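Local coordinates for nucleoside phosphorylase, putative (Trypanosoma brucei, PDB 3BJE), which catalyses the phosphorolysis of uridine to uracil and ribose 1-phosphate as a homodimeric uridine phosphorylase, at the interface of chains A and B. Numbering follows the deposited sequence. Chains: chain A/B, Nucleoside phosphorylase, putative.

Contact 1: the interface of chains A and B. Residues chain A 105, 108, 177, 305; chain B 251, 258, 261.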
# COMPACT_ATOMS: atom_id res chain seq x y z
N ASN A 105 5.17 10.80 6.94
CA ASN A 105 5.28 10.97 8.40
C ASN A 105 6.75 10.93 8.84
O ASN A 105 7.16 11.73 9.69
CB ASN A 105 4.51 9.86 9.12
CG ASN A 105 3.09 10.25 9.41
OD1 ASN A 105 2.82 10.80 10.48
ND2 ASN A 105 2.18 10.00 8.46
N HIS A 108 8.54 14.05 7.73
CA HIS A 108 8.13 15.09 8.69
C HIS A 108 8.93 15.07 9.97
O HIS A 108 9.45 16.11 10.38
CB HIS A 108 6.62 14.99 8.97
CG HIS A 108 6.10 16.05 9.87
ND1 HIS A 108 6.41 17.38 9.70
CD2 HIS A 108 5.29 15.98 10.96
CE1 HIS A 108 5.82 18.09 10.65
NE2 HIS A 108 5.14 17.27 11.43
N TYR A 177 -7.04 11.74 8.22
CA TYR A 177 -6.48 13.07 8.44
C TYR A 177 -7.53 14.15 8.12
O TYR A 177 -7.22 15.20 7.54
CB TYR A 177 -5.25 13.27 7.58
CG TYR A 177 -4.09 12.35 7.95
CD1 TYR A 177 -3.00 12.84 8.65
CD2 TYR A 177 -4.11 11.01 7.61
CE1 TYR A 177 -1.96 12.02 9.00
CE2 TYR A 177 -3.07 10.16 7.97
CZ TYR A 177 -1.97 10.67 8.66
OH TYR A 177 -0.89 9.89 9.00
N LEU A 305 0.93 19.56 5.71
CA LEU A 305 2.18 19.95 6.39
C LEU A 305 2.76 21.28 5.91
O LEU A 305 3.70 21.80 6.52
CB LEU A 305 3.25 18.89 6.22
CG LEU A 305 2.97 17.54 6.85
CD1 LEU A 305 4.10 16.59 6.50
CD2 LEU A 305 2.80 17.71 8.35
N TYR B 251 0.70 5.47 10.70
CA TYR B 251 0.81 6.51 11.72
C TYR B 251 -0.57 7.01 12.11
O TYR B 251 -1.25 6.32 12.84
CB TYR B 251 1.79 7.59 11.28
CG TYR B 251 3.21 7.08 11.30
CD1 TYR B 251 3.91 7.00 12.49
CD2 TYR B 251 3.85 6.67 10.14
CE1 TYR B 251 5.22 6.52 12.55
CE2 TYR B 251 5.17 6.21 10.18
CZ TYR B 251 5.84 6.11 11.39
OH TYR B 251 7.14 5.62 11.44
N VAL B 258 1.74 12.27 15.46
CA VAL B 258 3.04 12.68 14.92
C VAL B 258 3.06 14.16 14.54
O VAL B 258 2.38 14.58 13.62
CB VAL B 258 3.45 11.84 13.68
CG1 VAL B 258 4.85 12.23 13.20
CG2 VAL B 258 3.38 10.33 14.01
N PHE B 261 0.74 16.67 12.29
CA PHE B 261 -0.44 15.90 11.88
C PHE B 261 -1.43 15.66 13.01
O PHE B 261 -2.63 15.47 12.79
CB PHE B 261 -0.05 14.52 11.34
CG PHE B 261 0.51 14.51 9.95
CD1 PHE B 261 -0.18 15.11 8.91
CD2 PHE B 261 1.68 13.82 9.67
CE1 PHE B 261 0.32 15.05 7.62
CE2 PHE B 261 2.17 13.76 8.39
CZ PHE B 261 1.49 14.39 7.37
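B:Phe261 wedges its ring between A:Leu305 and A:Tyr177, showing how one aromatic side chain can key two subunits of a homodimer together. A:Leu305 caps one face of the ring: its CD2 methyl makes a CH-pi contact 3.7 Å from the ring centroid, while CD1 of A:Leu305 touches CZ at the far end of the B:Phe261 ring at 3.5 Å. The opposite face receives A:Tyr177 edge-on, its CE1 carbon 3.6 Å from CD1 of B:Phe261 and the two ring planes 74° apart. The same CD2 methyl of A:Leu305 also lies over the centre of the A:His108 imidazole, 3.7 Å above its plane. With its CG anti to the backbone N (chi1 -177°), A:His108 places this ring beside the leucine, where it supports the methyl and grazes chain B near B:Val258.

Further out comes A:Asn105, whose amide has B:Tyr251 over one face and B:Phe261 on the other side, with B:Val258 beyond its oxygen. The amide and the tyrosine ring are nearly parallel, 19° between planes, and the two side chains run past each other in opposite directions, with CB of A:Asn105 3.4 Å from CD2 of B:Tyr251. The carbonyl oxygen OD1 of A:Asn105 points roughly at CB of B:Val258, 3.4 Å away, and passes CD2 of B:Phe261 at 3.3 Å, well to the side of its C=O direction. On the other arm of the amide, ND2 of A:Asn105 donates a hydrogen bond of 3.1 Å to the phenol oxygen OH of A:Tyr177. That bond, within one chain and slightly tilted from the amide plane, probably helps to fix the rotation of the amide and to steady the tyrosine.

Chain A contributes helix 97-112, the end of helix 295-305 and the 3-10 helix 173-177; chain B contributes the 3-10 helix 259-264, B:Val258 just before it, and B:Tyr251 from the loop ahead of the 3-10 helix 252-254, within the two-fold dimer interface.

Contact 2: the interface of chains A and B. Residues chain A 95, 249-251, 293; chain B 34, 101-102.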
# COMPACT_ATOMS: atom_id res chain seq x y z
N MET A 95 4.50 0.70 -3.34
CA MET A 95 3.22 0.99 -3.97
C MET A 95 2.20 1.47 -2.97
O MET A 95 2.03 0.85 -1.92
CB MET A 95 2.71 -0.24 -4.69
CG MET A 95 3.68 -0.75 -5.71
SD MET A 95 3.04 -2.09 -6.72
CE MET A 95 3.17 -3.45 -5.56
N GLY A 249 -5.69 0.12 -5.02
CA GLY A 249 -5.35 -1.16 -5.65
C GLY A 249 -5.07 -0.92 -7.12
O GLY A 249 -5.04 0.22 -7.57
N PHE A 250 -4.84 -2.01 -7.85
CA PHE A 250 -4.49 -1.95 -9.26
C PHE A 250 -5.56 -2.51 -10.21
O PHE A 250 -5.65 -2.11 -11.36
CB PHE A 250 -3.20 -2.74 -9.47
CG PHE A 250 -2.62 -2.62 -10.84
CD1 PHE A 250 -1.77 -1.58 -11.14
CD2 PHE A 250 -2.90 -3.54 -11.83
CE1 PHE A 250 -1.20 -1.45 -12.40
CE2 PHE A 250 -2.32 -3.44 -13.08
CZ PHE A 250 -1.48 -2.38 -13.37
N TYR A 251 -6.30 -3.52 -9.76
CA TYR A 251 -7.15 -4.30 -10.64
C TYR A 251 -8.57 -3.80 -10.49
O TYR A 251 -8.87 -2.75 -11.03
CB TYR A 251 -6.96 -5.81 -10.37
CG TYR A 251 -5.62 -6.29 -10.90
CD1 TYR A 251 -5.42 -6.48 -12.27
CD2 TYR A 251 -4.53 -6.50 -10.05
CE1 TYR A 251 -4.18 -6.87 -12.78
CE2 TYR A 251 -3.28 -6.91 -10.55
CZ TYR A 251 -3.11 -7.10 -11.92
OH TYR A 251 -1.90 -7.48 -12.48
N MET A 293 -1.53 5.10 -8.03
CA MET A 293 -1.76 4.62 -6.65
C MET A 293 -1.18 5.45 -5.50
O MET A 293 -1.29 5.03 -4.35
CB MET A 293 -1.26 3.17 -6.54
CG MET A 293 -2.03 2.20 -7.42
SD MET A 293 -1.48 0.49 -7.37
CE MET A 293 -1.83 0.08 -5.62
N HIS B 34 3.36 -7.97 -11.46
CA HIS B 34 4.09 -7.62 -10.24
C HIS B 34 4.74 -8.85 -9.62
O HIS B 34 5.95 -8.88 -9.37
CB HIS B 34 3.17 -6.91 -9.24
CG HIS B 34 2.54 -5.67 -9.79
ND1 HIS B 34 1.40 -5.70 -10.57
CD2 HIS B 34 2.90 -4.37 -9.70
CE1 HIS B 34 1.08 -4.47 -10.93
NE2 HIS B 34 1.98 -3.64 -10.42
N GLU B 101 -4.26 -6.69 -2.82
CA GLU B 101 -5.19 -6.70 -3.95
C GLU B 101 -4.43 -7.07 -5.23
O GLU B 101 -4.87 -7.91 -6.04
CB GLU B 101 -5.89 -5.34 -4.10
CG GLU B 101 -7.07 -5.32 -5.05
CD GLU B 101 -6.80 -4.67 -6.40
OE1 GLU B 101 -5.62 -4.44 -6.75
OE2 GLU B 101 -7.79 -4.39 -7.12
N ILE B 102 -3.25 -6.46 -5.41
CA ILE B 102 -2.40 -6.81 -6.57
C ILE B 102 -2.04 -8.30 -6.55
O ILE B 102 -2.24 -9.01 -7.55
CB ILE B 102 -1.12 -5.94 -6.59
CG1 ILE B 102 -1.49 -4.50 -6.98
CG2 ILE B 102 -0.07 -6.54 -7.52
CD1 ILE B 102 -0.39 -3.45 -6.73
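A:Phe250 and A:Tyr251 present consecutive backbone N-H groups to the carboxylate of B:Glu101, a compact example of a side chain reading the main chain of a neighbouring subunit. OE1 of B:Glu101 accepts from A:Phe250 N at 2.8 Å, approached from above the carboxylate plane, and also from A:Tyr251 N at 3.2 Å. The latter donor is shared with OE2 of B:Glu101 at 3.1 Å, both oxygens using their syn lone pairs.

Beside this grip, CG1 of B:Ile102 packs on CB of A:Phe250 at 3.5 Å. Its CD1 methyl meets A:Met95 and A:Met293 tip to tip, lying 3.7 Å from the sulfur SD of A:Met95. B:His34 turns its CE1 edge over the centre of the A:Phe250 ring, with 76° between the ring planes.

Behind them, A:Phe250 CD2 sits over the A:Tyr251 ring, so the two aromatics brace each other. A bend at chi2 (-104°) curls the B:Glu101 chain and delivers its carboxylate to the backbone amides.

A:Phe250 and A:Met293 line the uracil and ribose 1-phosphate pockets, and A:Met95 belongs to the ribose phosphate pocket and the calcium site. A:Met95 follows strand 86-92, residues 249-251 lie between strand 239-246 and the 3-10 helix 252-254, and A:Met293 comes just after strand 288-292. All pack against helix 97-112 and the B:His34 loop of chain B, which probably helps to hold the active site.

The centres of the C-alpha atoms of contact 1 and contact 2 lie about 24 Å apart on the same two-fold dimer interface, and each contact is repeated with the chains exchanged. Helix 97-112 serves both, from chain A in contact 1 and from chain B in contact 2, and Tyr251 likewise appears from opposite chains. The segment following strand 239-246 meets the partner's helix in both cases: residues 249-251 in contact 2, residues 251, 258 and 261 in contact 1. Because this segment also contributes to the substrate pocket, dimerisation probably helps shape each active site as well as holding the subunits together.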